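Local coordinates for peptidase C51 domain-containing protein (Streptococcus mutans, PDB 3L9A) that is of unknown function but forms the C-terminal domain of a phage-associated protein whose CHAP domain suggests peptidoglycan hydrolysis, at residues D10-T15 with I59-K64. Numbering follows the deposited sequence. Where two conformers were deposited one is given.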
loop_
_atom_site.group_PDB
_atom_site.type_symbol
_atom_site.label_atom_id
_atom_site.label_comp_id
_atom_site.label_asym_id
_atom_site.label_seq_id
_atom_site.Cartn_x
_atom_site.Cartn_y
_atom_site.Cartn_z
ATOM N N ASP A 10 -6.459 -2.434 -4.620
ATOM C CA ASP A 10 -6.653 -3.266 -5.797
ATOM C C ASP A 10 -8.091 -3.103 -6.314
ATOM O O ASP A 10 -9.002 -2.778 -5.550
ATOM C CB ASP A 10 -6.414 -4.731 -5.440
ATOM C CG ASP A 10 -4.997 -5.021 -4.970
ATOM O OD1 ASP A 10 -4.065 -4.227 -5.245
ATOM O OD2 ASP A 10 -4.819 -6.082 -4.332
ATOM N N PHE A 11 -8.293 -3.343 -7.602
ATOM C CA PHE A 11 -9.634 -3.279 -8.184
ATOM C C PHE A 11 -9.723 -4.200 -9.382
ATOM O O PHE A 11 -8.698 -4.617 -9.931
ATOM C CB PHE A 11 -10.037 -1.840 -8.554
ATOM C CG PHE A 11 -9.109 -1.146 -9.537
ATOM C CD1 PHE A 11 -9.345 -1.205 -10.905
ATOM C CD2 PHE A 11 -8.043 -0.379 -9.088
ATOM C CE1 PHE A 11 -8.529 -0.517 -11.809
ATOM C CE2 PHE A 11 -7.207 0.296 -9.995
ATOM C CZ PHE A 11 -7.465 0.230 -11.349
ATOM N N PHE A 12 -10.950 -4.518 -9.785
ATOM C CA PHE A 12 -11.179 -5.274 -11.011
ATOM C C PHE A 12 -11.673 -4.368 -12.134
ATOM O O PHE A 12 -12.415 -3.400 -11.896
ATOM C CB PHE A 12 -12.296 -6.303 -10.812
ATOM C CG PHE A 12 -11.934 -7.517 -9.992
ATOM C CD1 PHE A 12 -10.863 -8.345 -10.338
ATOM C CD2 PHE A 12 -12.741 -7.885 -8.921
ATOM C CE1 PHE A 12 -10.594 -9.505 -9.595
ATOM C CE2 PHE A 12 -12.477 -9.037 -8.185
ATOM C CZ PHE A 12 -11.407 -9.844 -8.523
ATOM N N VAL A 13 -11.300 -4.724 -13.359
ATOM C CA VAL A 13 -11.987 -4.235 -14.552
ATOM C C VAL A 13 -12.351 -5.449 -15.400
ATOM O O VAL A 13 -11.802 -6.537 -15.203
ATOM C CB VAL A 13 -11.150 -3.210 -15.381
ATOM C CG1 VAL A 13 -10.806 -1.985 -14.545
ATOM C CG2 VAL A 13 -9.900 -3.837 -15.959
ATOM N N ILE A 14 -13.277 -5.254 -16.337
ATOM C CA ILE A 14 -13.695 -6.316 -17.254
ATOM C C ILE A 14 -13.577 -5.765 -18.662
ATOM O O ILE A 14 -14.088 -4.687 -18.943
ATOM C CB ILE A 14 -15.139 -6.802 -16.988
ATOM C CG1 ILE A 14 -15.343 -7.129 -15.507
ATOM C CG2 ILE A 14 -15.457 -8.012 -17.862
ATOM C CD1 ILE A 14 -16.712 -7.686 -15.173
ATOM N N THR A 15 -12.899 -6.485 -19.551
ATOM C CA THR A 15 -12.704 -5.962 -20.911
ATOM C C THR A 15 -14.020 -5.894 -21.679
ATOM O O THR A 15 -14.866 -6.795 -21.574
ATOM C CB THR A 15 -11.699 -6.787 -21.702
ATOM O OG1 THR A 15 -12.224 -8.105 -21.864
ATOM C CG2 THR A 15 -10.338 -6.822 -20.995
ATOM N N ILE A 59 -13.361 -5.491 -2.631
ATOM C CA ILE A 59 -12.838 -5.114 -3.944
ATOM C C ILE A 59 -13.993 -4.734 -4.876
ATOM O O ILE A 59 -15.062 -5.357 -4.855
ATOM C CB ILE A 59 -11.949 -6.232 -4.540
ATOM C CG1 ILE A 59 -11.168 -5.680 -5.742
ATOM C CG2 ILE A 59 -12.761 -7.498 -4.883
ATOM C CD1 ILE A 59 -10.086 -6.612 -6.271
ATOM N N GLU A 60 -13.768 -3.702 -5.683
ATOM C CA GLU A 60 -14.789 -3.196 -6.601
ATOM C C GLU A 60 -14.491 -3.523 -8.060
ATOM O O GLU A 60 -13.332 -3.542 -8.471
ATOM C CB GLU A 60 -14.891 -1.677 -6.461
ATOM C CG GLU A 60 -15.432 -1.197 -5.128
ATOM C CD GLU A 60 -15.645 0.298 -5.128
ATOM O OE1 GLU A 60 -14.651 1.041 -4.976
ATOM O OE2 GLU A 60 -16.803 0.722 -5.303
ATOM N N TYR A 61 -15.552 -3.757 -8.834
ATOM C CA TYR A 61 -15.465 -3.807 -10.291
ATOM C C TYR A 61 -15.720 -2.393 -10.778
ATOM O O TYR A 61 -16.871 -1.974 -10.941
ATOM C CB TYR A 61 -16.508 -4.761 -10.872
ATOM C CG TYR A 61 -16.297 -6.212 -10.507
ATOM C CD1 TYR A 61 -15.705 -7.100 -11.405
ATOM C CD2 TYR A 61 -16.706 -6.704 -9.264
ATOM C CE1 TYR A 61 -15.521 -8.441 -11.073
ATOM C CE2 TYR A 61 -16.517 -8.039 -8.920
ATOM C CZ TYR A 61 -15.932 -8.896 -9.827
ATOM O OH TYR A 61 -15.771 -10.210 -9.457
ATOM N N VAL A 62 -14.651 -1.641 -10.996
ATOM C CA VAL A 62 -14.823 -0.199 -11.202
ATOM C C VAL A 62 -15.209 0.139 -12.638
ATOM O O VAL A 62 -15.685 1.243 -12.900
ATOM C CB VAL A 62 -13.568 0.597 -10.800
ATOM C CG1 VAL A 62 -13.275 0.419 -9.316
ATOM C CG2 VAL A 62 -12.370 0.193 -11.638
ATOM N N GLU A 63 -14.965 -0.792 -13.565
ATOM C CA GLU A 63 -15.334 -0.606 -14.956
ATOM C C GLU A 63 -15.577 -1.978 -15.554
ATOM O O GLU A 63 -14.648 -2.780 -15.669
ATOM C CB GLU A 63 -14.228 0.130 -15.728
ATOM C CG GLU A 63 -14.506 0.322 -17.211
ATOM C CD GLU A 63 -15.827 1.008 -17.463
ATOM O OE1 GLU A 63 -16.786 0.322 -17.874
ATOM O OE2 GLU A 63 -15.910 2.236 -17.238
ATOM N N LYS A 64 -16.814 -2.230 -15.975
ATOM C CA LYS A 64 -17.156 -3.513 -16.582
ATOM C C LYS A 64 -17.190 -3.469 -18.115
ATOM O O LYS A 64 -17.517 -4.471 -18.760
ATOM C CB LYS A 64 -18.453 -4.081 -15.980
ATOM C CG LYS A 64 -18.336 -4.369 -14.472
ATOM C CD LYS A 64 -19.517 -5.166 -13.914
ATOM C CE LYS A 64 -20.741 -4.300 -13.683
ATOM N NZ LYS A 64 -21.824 -5.102 -13.036
HETATM O O HOH W 1 -11.586 -1.855 -5.317
#
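F12 and Y61 start alike: in each, CG stands anti to the carbonyl carbon (chi1 -74° and -66°). The two residues are paired across the strands and lie on the same face, and their side chains run side by side in the same direction. Their rings form an offset stack, with centroids 4.7 Å apart and planes at 29°. F12 CD2 lies over one face of the Y61 ring, off toward its rim. I59 CG1 is anti to its backbone N, and CD1 at the end of the chain reaches a face of the F12 ring, 4.0 Å from its centroid, as a CH-pi contact. I14 CD1 touches Y61 CD1 at 3.9 Å and also lies against the aliphatic part of K64.

The backbones pair in parallel through a short, weakly bonded edge, joining 61-66, an outermost strand of the five-stranded mixed sheet within this chain, to 11-15. F12 is bonded through both its backbone N and its O: N donates to E60 O at 2.9 Å, nearly straight, and O accepts from V62 N at 3.0 Å. I14 N then bonds to E63 O. A water joins D10 O to E60 N.

V62 CG2 meets F11 CD1 at 3.4 Å, the two side chains crossing at about a right angle, and V13 CG1 at 4.0 Å. F11 and V13 also pack on helix 68-78, while F12 and I59 pack on helix 46-55. Y61 OH hydrogen-bonds E49 and K53 of that helix.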